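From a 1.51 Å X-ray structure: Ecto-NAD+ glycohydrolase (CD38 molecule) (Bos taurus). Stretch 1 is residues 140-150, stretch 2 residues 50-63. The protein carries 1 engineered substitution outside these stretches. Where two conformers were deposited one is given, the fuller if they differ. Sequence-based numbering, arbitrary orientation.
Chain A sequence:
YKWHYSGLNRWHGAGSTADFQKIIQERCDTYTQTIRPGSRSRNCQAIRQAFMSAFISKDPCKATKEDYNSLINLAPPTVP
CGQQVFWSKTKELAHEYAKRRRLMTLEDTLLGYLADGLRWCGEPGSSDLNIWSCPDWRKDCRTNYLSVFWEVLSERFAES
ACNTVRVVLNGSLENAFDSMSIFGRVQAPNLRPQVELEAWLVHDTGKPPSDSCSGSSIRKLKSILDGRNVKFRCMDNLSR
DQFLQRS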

ATOM      1  N   ASP A 140     -35.412 -10.303 -11.026  1.00  6.03           N
ATOM      2  CA  ASP A 140     -35.406  -8.954 -11.601  1.00  5.68           C
ATOM      3  C   ASP A 140     -34.627  -8.865 -12.896  1.00  5.49           C
ATOM      4  O   ASP A 140     -35.188  -8.567 -13.924  1.00  5.35           O
ATOM      5  CB  ASP A 140     -34.886  -7.917 -10.603  1.00  5.77           C
ATOM      6  CG  ASP A 140     -35.751  -7.808  -9.365  1.00  5.63           C
ATOM      7  OD1 ASP A 140     -37.002  -7.679  -9.503  1.00  5.82           O
ATOM      8  OD2 ASP A 140     -35.185  -7.891  -8.256  1.00  5.24           O
ATOM      9  N   CYS A 141     -33.322  -9.112 -12.841  1.00  4.98           N
ATOM     10  CA  CYS A 141     -32.490  -9.005 -14.036  1.00  5.23           C
ATOM     11  C   CYS A 141     -31.153  -9.644 -13.774  1.00  5.26           C
ATOM     12  O   CYS A 141     -30.589  -9.462 -12.709  1.00  5.33           O
ATOM     13  CB  CYS A 141     -32.293  -7.535 -14.448  1.00  5.29           C
ATOM     14  SG  CYS A 141     -31.472  -6.522 -13.208  1.00  5.65           S
ATOM     15  N   ARG A 142     -30.652 -10.393 -14.753  1.00  5.23           N
ATOM     16  CA  ARG A 142     -29.293 -10.924 -14.663  1.00  5.11           C
ATOM     17  C   ARG A 142     -28.215  -9.838 -14.795  1.00  5.19           C
ATOM     18  O   ARG A 142     -27.115  -9.974 -14.232  1.00  5.01           O
ATOM     19  CB  ARG A 142     -29.102 -12.027 -15.717  1.00  5.69           C
ATOM     20  CG  ARG A 142     -29.967 -13.218 -15.420  1.00  6.33           C
ATOM     21  CD  ARG A 142     -29.815 -14.344 -16.442  1.00  8.74           C
ATOM     22  NE  ARG A 142     -30.863 -15.344 -16.234  1.00 10.23           N
ATOM     23  CZ  ARG A 142     -30.763 -16.622 -16.594  1.00 11.67           C
ATOM     24  NH1 ARG A 142     -29.656 -17.067 -17.181  1.00 12.38           N
ATOM     25  NH2 ARG A 142     -31.766 -17.462 -16.347  1.00 11.99           N
ATOM     26  N   THR A 143     -28.556  -8.765 -15.519  1.00  4.55           N
ATOM     27  CA  THR A 143     -27.618  -7.717 -15.876  1.00  4.35           C
ATOM     28  C   THR A 143     -27.632  -6.623 -14.806  1.00  4.27           C
ATOM     29  O   THR A 143     -27.820  -5.433 -15.111  1.00  4.43           O
ATOM     30  CB  THR A 143     -27.962  -7.102 -17.266  1.00  4.68           C
ATOM     31  OG1 THR A 143     -29.343  -6.769 -17.303  1.00  5.02           O
ATOM     32  CG2 THR A 143     -27.660  -8.129 -18.383  1.00  5.35           C
ATOM     33  N   ASN A 144     -27.405  -7.043 -13.568  1.00  3.74           N
ATOM     34  CA  ASN A 144     -27.306  -6.102 -12.435  1.00  3.67           C
ATOM     35  C   ASN A 144     -25.838  -5.961 -12.029  1.00  3.64           C
ATOM     36  O   ASN A 144     -25.015  -6.831 -12.370  1.00  3.89           O
ATOM     37  CB  ASN A 144     -28.157  -6.598 -11.276  1.00  3.62           C
ATOM     38  CG  ASN A 144     -27.647  -7.899 -10.695  1.00  4.44           C
ATOM     39  OD1 ASN A 144     -28.163  -8.990 -11.014  1.00  5.62           O
ATOM     40  ND2 ASN A 144     -26.620  -7.810  -9.903  1.00  3.37           N
ATOM     41  N   TYR A 145     -25.500  -4.852 -11.358  1.00  3.77           N
ATOM     42  CA  TYR A 145     -24.104  -4.534 -11.093  1.00  3.55           C
ATOM     43  C   TYR A 145     -23.373  -5.554 -10.189  1.00  3.62           C
ATOM     44  O   TYR A 145     -22.153  -5.781 -10.353  1.00  3.92           O
ATOM     45  CB  TYR A 145     -23.970  -3.073 -10.578  1.00  3.37           C
ATOM     46  CG  TYR A 145     -24.046  -2.130 -11.754  1.00  3.80           C
ATOM     47  CD1 TYR A 145     -25.249  -1.538 -12.144  1.00  4.52           C
ATOM     48  CD2 TYR A 145     -22.925  -1.926 -12.552  1.00  4.23           C
ATOM     49  CE1 TYR A 145     -25.298  -0.711 -13.290  1.00  4.34           C
ATOM     50  CE2 TYR A 145     -22.950  -1.116 -13.683  1.00  4.28           C
ATOM     51  CZ  TYR A 145     -24.141  -0.500 -14.046  1.00  4.43           C
ATOM     52  OH  TYR A 145     -24.146   0.266 -15.187  1.00  4.74           O
ATOM     53  N   LEU A 146     -24.092  -6.174  -9.256  1.00  3.60           N
ATOM     54  CA  LEU A 146     -23.438  -7.157  -8.372  1.00  4.12           C
ATOM     55  C   LEU A 146     -23.077  -8.422  -9.158  1.00  4.07           C
ATOM     56  O   LEU A 146     -21.932  -8.872  -9.162  1.00  4.13           O
ATOM     57  CB  LEU A 146     -24.330  -7.449  -7.154  1.00  4.50           C
ATOM     58  CG  LEU A 146     -23.906  -8.603  -6.246  1.00  5.20           C
ATOM     59  CD1 LEU A 146     -22.530  -8.361  -5.736  1.00  5.65           C
ATOM     60  CD2 LEU A 146     -24.923  -8.747  -5.079  1.00  5.74           C
ATOM     61  N   SER A 147     -24.052  -8.977  -9.875  1.00  4.21           N
ATOM     62  CA  SER A 147     -23.827 -10.186 -10.670  1.00  4.17           C
ATOM     63  C   SER A 147     -22.785  -9.966 -11.766  1.00  4.01           C
ATOM     64  O   SER A 147     -21.873 -10.800 -11.962  1.00  4.35           O
ATOM     65  CB  SER A 147     -25.164 -10.640 -11.303  1.00  4.09           C
ATOM     66  OG  SER A 147     -26.092 -10.982 -10.288  1.00  4.67           O
ATOM     67  N   VAL A 148     -22.902  -8.840 -12.484  1.00  3.92           N
ATOM     68  CA  VAL A 148     -21.971  -8.547 -13.563  1.00  3.77           C
ATOM     69  C   VAL A 148     -20.532  -8.358 -13.042  1.00  3.86           C
ATOM     70  O   VAL A 148     -19.559  -8.806 -13.665  1.00  4.01           O
ATOM     71  CB  VAL A 148     -22.471  -7.379 -14.432  1.00  3.73           C
ATOM     72  CG1 VAL A 148     -21.385  -6.943 -15.387  1.00  4.04           C
ATOM     73  CG2 VAL A 148     -23.724  -7.847 -15.170  1.00  3.82           C
ATOM     74  N   PHE A 149     -20.376  -7.742 -11.875  1.00  3.38           N
ATOM     75  CA  PHE A 149     -19.044  -7.603 -11.269  1.00  3.48           C
ATOM     76  C   PHE A 149     -18.399  -8.988 -11.125  1.00  3.68           C
ATOM     77  O   PHE A 149     -17.248  -9.218 -11.535  1.00  3.86           O
ATOM     78  CB  PHE A 149     -19.158  -6.968  -9.882  1.00  3.44           C
ATOM     79  CG  PHE A 149     -17.880  -7.009  -9.108  1.00  3.37           C
ATOM     80  CD1 PHE A 149     -16.885  -6.041  -9.308  1.00  3.35           C
ATOM     81  CD2 PHE A 149     -17.660  -8.022  -8.191  1.00  3.84           C
ATOM     82  CE1 PHE A 149     -15.655  -6.091  -8.551  1.00  3.44           C
ATOM     83  CE2 PHE A 149     -16.457  -8.081  -7.457  1.00  3.83           C
ATOM     84  CZ  PHE A 149     -15.477  -7.113  -7.639  1.00  3.32           C
ATOM     85  N   TRP A 150     -19.124  -9.923 -10.513  1.00  3.61           N
ATOM     86  CA  TRP A 150     -18.486 -11.227 -10.244  1.00  3.65           C
ATOM     87  C   TRP A 150     -18.244 -11.979 -11.560  1.00  3.92           C
ATOM     88  O   TRP A 150     -17.298 -12.759 -11.663  1.00  3.99           O
ATOM     89  CB  TRP A 150     -19.332 -12.034  -9.256  1.00  3.81           C
ATOM     90  CG  TRP A 150     -19.220 -11.469  -7.885  1.00  3.70           C
ATOM     91  CD1 TRP A 150     -20.189 -10.797  -7.195  1.00  4.19           C
ATOM     92  CD2 TRP A 150     -18.076 -11.520  -7.018  1.00  3.93           C
ATOM     93  NE1 TRP A 150     -19.719 -10.406  -5.948  1.00  3.50           N
ATOM     94  CE2 TRP A 150     -18.409 -10.837  -5.829  1.00  3.62           C
ATOM     95  CE3 TRP A 150     -16.781 -12.041  -7.147  1.00  3.89           C
ATOM     96  CZ2 TRP A 150     -17.494 -10.708  -4.752  1.00  3.81           C
ATOM     97  CZ3 TRP A 150     -15.881 -11.899  -6.105  1.00  3.74           C
ATOM     98  CH2 TRP A 150     -16.231 -11.238  -4.914  1.00  3.40           C
TER
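Stretch 2, residues 50-63: AFMSAFISKDPCKA

The ring of Tyr145 is held between a methyl and a methylene carbon, one on each face, both supplied by stretch 2. Ala63 CB lies 3.4 Å from the centroid of the Tyr145 ring, almost exactly on the ring normal, and Phe55 CB lies 3.6 Å from the same centroid on the opposite face, 23° off the normal. Both are CH-pi contacts, in which weakly polarised C-H groups meet the electron-rich face of the ring. The small side chain of Ala63 lets its backbone come close to the ring, while Phe55 meets the face chiefly with its CB, and its own ring leads away.

Stretch 2 bends round the tyrosine. It enters at the end of a helix that begins earlier in the chain, then passes through a type II turn from Phe55 to Lys58, in which Ser57 takes a positive phi of 72°, and then through a type I turn from Asp59 to Lys62. Asp59 steadies the second turn by accepting a hydrogen bond at OD1 from Cys61 N, at 2.9 Å. The helices 50-55 and 145-150 run obliquely against each other, at 123° between their N-to-C directions, and their axes come no closer than 11.7 Å. Large side chains span that gap: Phe149 CE1 reaches Phe51 CZ at 3.8 Å, with the ring planes at 19° but slid so far apart that they barely overlap.

Where the CA atoms of the two stretches lie nearest, Asn144, the N-cap residue of helix 145-150, has its CA 4.7 Å from Cys61 CA. Beside it a disulfide joins Cys141 SG to Cys61 SG at 2.1 Å, with chi3 of -76°, a covalent tie between segments far apart in sequence. Thr143 adds two hydrogen bonds: its OG1 donates to Cys61 O at 2.7 Å, and its O accepts from Ala63 N at 2.9 Å. A threonine suits this place because its short side chain carries a hydroxyl that can donate to Cys61 O. Pro60 O receives a CA-H...O contact from Asn144 CA at 3.3 Å.

Water completes the fit. Water 2 accepts from Tyr145 N at 2.9 Å and donates to Pro60 O at 2.7 Å, bridging a backbone N-H in the first turn of the helix to the other stretch. At the tip of the Tyr145 side chain, water 1 donates to both Tyr145 OH and Asp59 O, each at 2.7 Å. The phenol thus combines an apolar ring, suited to burial, with a polar tip that can engage water.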

ATOM      1  N   ALA A  50     -13.375   4.552  -8.484  1.00  4.01           N
ATOM      2  CA  ALA A  50     -13.708   3.806  -9.716  1.00  3.69           C
ATOM      3  C   ALA A  50     -14.830   2.792  -9.462  1.00  3.97           C
ATOM      4  O   ALA A  50     -15.688   2.585 -10.323  1.00  4.42           O
ATOM      5  CB  ALA A  50     -12.471   3.093 -10.278  1.00  3.87           C
ATOM      6  N   PHE A  51     -14.792   2.123  -8.306  1.00  4.06           N
ATOM      7  CA  PHE A  51     -15.832   1.139  -7.978  1.00  3.84           C
ATOM      8  C   PHE A  51     -17.183   1.851  -7.948  1.00  3.78           C
ATOM      9  O   PHE A  51     -18.165   1.408  -8.579  1.00  3.91           O
ATOM     10  CB  PHE A  51     -15.484   0.519  -6.600  1.00  3.84           C
ATOM     11  CG  PHE A  51     -16.014  -0.879  -6.402  1.00  3.95           C
ATOM     12  CD1 PHE A  51     -15.237  -1.827  -5.747  1.00  4.17           C
ATOM     13  CD2 PHE A  51     -17.271  -1.248  -6.856  1.00  3.95           C
ATOM     14  CE1 PHE A  51     -15.708  -3.145  -5.555  1.00  4.83           C
ATOM     15  CE2 PHE A  51     -17.746  -2.561  -6.666  1.00  4.15           C
ATOM     16  CZ  PHE A  51     -16.956  -3.507  -6.016  1.00  4.59           C
ATOM     17  N   MET A  52     -17.257   2.965  -7.213  1.00  3.78           N
ATOM     18  CA  MET A  52     -18.514   3.725  -7.127  1.00  3.96           C
ATOM     19  C   MET A  52     -18.963   4.235  -8.495  1.00  3.94           C
ATOM     20  O   MET A  52     -20.144   4.114  -8.852  1.00  3.94           O
ATOM     21  CB  MET A  52     -18.364   4.888  -6.112  1.00  4.43           C
ATOM     22  CG  MET A  52     -17.835   4.401  -4.752  1.00  5.44           C
ATOM     23  SD  MET A  52     -19.017   3.196  -4.004  1.00  8.43           S
ATOM     24  CE  MET A  52     -20.402   4.176  -4.069  1.00  6.97           C
ATOM     25  N   SER A  53     -18.018   4.776  -9.258  0.50  3.97           N
ATOM     26  CA  SER A  53     -18.331   5.349 -10.573  0.50  4.14           C
ATOM     27  C   SER A  53     -18.942   4.300 -11.504  0.50  4.13           C
ATOM     28  O   SER A  53     -19.818   4.603 -12.316  0.50  4.09           O
ATOM     29  CB  SER A  53     -17.059   5.917 -11.197  0.50  4.45           C
ATOM     30  OG  SER A  53     -16.791   7.201 -10.654  0.50  4.66           O
ATOM     31  N   ALA A  54     -18.489   3.059 -11.359  1.00  3.96           N
ATOM     32  CA  ALA A  54     -18.920   1.989 -12.255  1.00  4.03           C
ATOM     33  C   ALA A  54     -20.444   1.837 -12.243  1.00  4.04           C
ATOM     34  O   ALA A  54     -21.032   1.541 -13.291  1.00  4.35           O
ATOM     35  CB  ALA A  54     -18.267   0.679 -11.873  1.00  4.37           C
ATOM     36  N   PHE A  55     -21.087   2.027 -11.088  1.00  3.98           N
ATOM     37  CA  PHE A  55     -22.524   1.721 -10.954  1.00  3.97           C
ATOM     38  C   PHE A  55     -23.424   2.873 -10.487  1.00  3.97           C
ATOM     39  O   PHE A  55     -24.657   2.856 -10.700  1.00  4.21           O
ATOM     40  CB  PHE A  55     -22.757   0.468 -10.063  1.00  3.94           C
ATOM     41  CG  PHE A  55     -22.511   0.703  -8.590  1.00  3.52           C
ATOM     42  CD1 PHE A  55     -23.554   1.039  -7.737  1.00  3.97           C
ATOM     43  CD2 PHE A  55     -21.229   0.610  -8.077  1.00  3.60           C
ATOM     44  CE1 PHE A  55     -23.334   1.276  -6.383  1.00  4.24           C
ATOM     45  CE2 PHE A  55     -20.989   0.854  -6.702  1.00  3.95           C
ATOM     46  CZ  PHE A  55     -22.055   1.174  -5.860  1.00  4.11           C
ATOM     47  N   ILE A  56     -22.842   3.863  -9.810  1.00  3.88           N
ATOM     48  CA  ILE A  56     -23.678   4.898  -9.190  1.00  3.85           C
ATOM     49  C   ILE A  56     -24.461   5.694 -10.235  1.00  4.34           C
ATOM     50  O   ILE A  56     -23.903   6.051 -11.272  1.00  4.66           O
ATOM     51  CB  ILE A  56     -22.818   5.813  -8.274  1.00  4.01           C
ATOM     52  CG1 ILE A  56     -22.456   5.087  -6.970  1.00  4.13           C
ATOM     53  CG2 ILE A  56     -23.553   7.130  -7.971  1.00  4.09           C
ATOM     54  CD1 ILE A  56     -23.634   4.967  -6.006  1.00  4.77           C
ATOM     55  N   SER A  57     -25.751   5.904  -9.948  1.00  4.39           N
ATOM     56  CA  SER A  57     -26.647   6.744 -10.761  0.50  4.55           C
ATOM     57  C   SER A  57     -27.013   6.105 -12.100  1.00  4.70           C
ATOM     58  O   SER A  57     -27.648   6.760 -12.959  1.00  5.29           O
ATOM     59  CB  SER A  57     -26.079   8.164 -10.963  0.50  4.73           C
ATOM     60  OG  SER A  57     -27.119   9.123 -11.174  0.50  4.81           O
ATOM     61  N   LYS A  58     -26.682   4.828 -12.275  1.00  4.37           N
ATOM     62  CA  LYS A  58     -26.994   4.132 -13.517  1.00  4.20           C
ATOM     63  C   LYS A  58     -28.212   3.223 -13.345  1.00  4.22           C
ATOM     64  O   LYS A  58     -28.582   2.868 -12.218  1.00  4.56           O
ATOM     65  CB  LYS A  58     -25.765   3.343 -13.987  1.00  4.76           C
ATOM     66  CG  LYS A  58     -24.589   4.242 -14.298  1.00  4.73           C
ATOM     67  CD  LYS A  58     -23.423   3.436 -14.802  1.00  4.82           C
ATOM     68  CE  LYS A  58     -22.235   4.325 -14.893  1.00  5.60           C
ATOM     69  NZ  LYS A  58     -21.041   3.559 -15.329  1.00  5.98           N
ATOM     70  N   ASP A  59     -28.818   2.855 -14.466  1.00  4.05           N
ATOM     71  CA  ASP A  59     -29.927   1.888 -14.502  1.00  4.05           C
ATOM     72  C   ASP A  59     -29.402   0.591 -13.875  1.00  3.99           C
ATOM     73  O   ASP A  59     -28.470  -0.029 -14.401  1.00  3.79           O
ATOM     74  CB  ASP A  59     -30.324   1.655 -15.958  1.00  4.19           C
ATOM     75  CG  ASP A  59     -31.516   0.705 -16.106  1.00  4.46           C
ATOM     76  OD1 ASP A  59     -31.704  -0.163 -15.228  1.00  4.09           O
ATOM     77  OD2 ASP A  59     -32.278   0.866 -17.098  1.00  5.04           O
ATOM     78  N   PRO A  60     -29.972   0.181 -12.731  1.00  3.96           N
ATOM     79  CA  PRO A  60     -29.408  -0.992 -12.013  1.00  4.26           C
ATOM     80  C   PRO A  60     -29.615  -2.325 -12.705  1.00  4.00           C
ATOM     81  O   PRO A  60     -29.060  -3.343 -12.243  1.00  4.24           O
ATOM     82  CB  PRO A  60     -30.090  -0.961 -10.635  1.00  4.40           C
ATOM     83  CG  PRO A  60     -31.171   0.062 -10.749  1.00  4.93           C
ATOM     84  CD  PRO A  60     -31.007   0.897 -11.960  1.00  4.19           C
ATOM     85  N   CYS A  61     -30.394  -2.342 -13.801  1.00  3.85           N
ATOM     86  CA  CYS A  61     -30.578  -3.554 -14.618  1.00  4.08           C
ATOM     87  C   CYS A  61     -29.947  -3.455 -15.996  1.00  4.30           C
ATOM     88  O   CYS A  61     -30.249  -4.261 -16.872  1.00  4.54           O
ATOM     89  CB  CYS A  61     -32.068  -3.918 -14.707  1.00  4.45           C
ATOM     90  SG  CYS A  61     -32.588  -4.771 -13.189  1.00  5.27           S
ATOM     91  N   LYS A  62     -29.053  -2.486 -16.193  1.00  3.97           N
ATOM     92  CA  LYS A  62     -28.326  -2.417 -17.450  1.00  4.42           C
ATOM     93  C   LYS A  62     -26.826  -2.488 -17.272  1.00  4.26           C
ATOM     94  O   LYS A  62     -26.081  -1.930 -18.073  1.00  4.32           O
ATOM     95  CB  LYS A  62     -28.693  -1.171 -18.235  1.00  4.69           C
ATOM     96  CG  LYS A  62     -30.060  -1.240 -18.829  1.00  6.20           C
ATOM     97  CD  LYS A  62     -30.255  -0.067 -19.805  1.00  7.46           C
ATOM     98  CE  LYS A  62     -31.655  -0.052 -20.398  1.00  8.50           C
ATOM     99  NZ  LYS A  62     -31.947  -1.334 -21.076  1.00  9.42           N
ATOM    100  N   ALA A  63     -26.365  -3.182 -16.236  1.00  4.17           N
ATOM    101  CA  ALA A  63     -24.928  -3.325 -16.049  1.00  4.45           C
ATOM    102  C   ALA A  63     -24.312  -4.073 -17.222  1.00  4.52           C
ATOM    103  O   ALA A  63     -24.881  -5.052 -17.711  1.00  4.83           O
ATOM    104  CB  ALA A  63     -24.608  -4.076 -14.747  1.00  4.70           C
TER
HETATM  105  O   HOH W   1     -26.619   0.763 -16.258  1.00  5.42           O
HETATM  106  O   HOH W   2     -27.489  -3.175 -10.114  1.00  4.29           O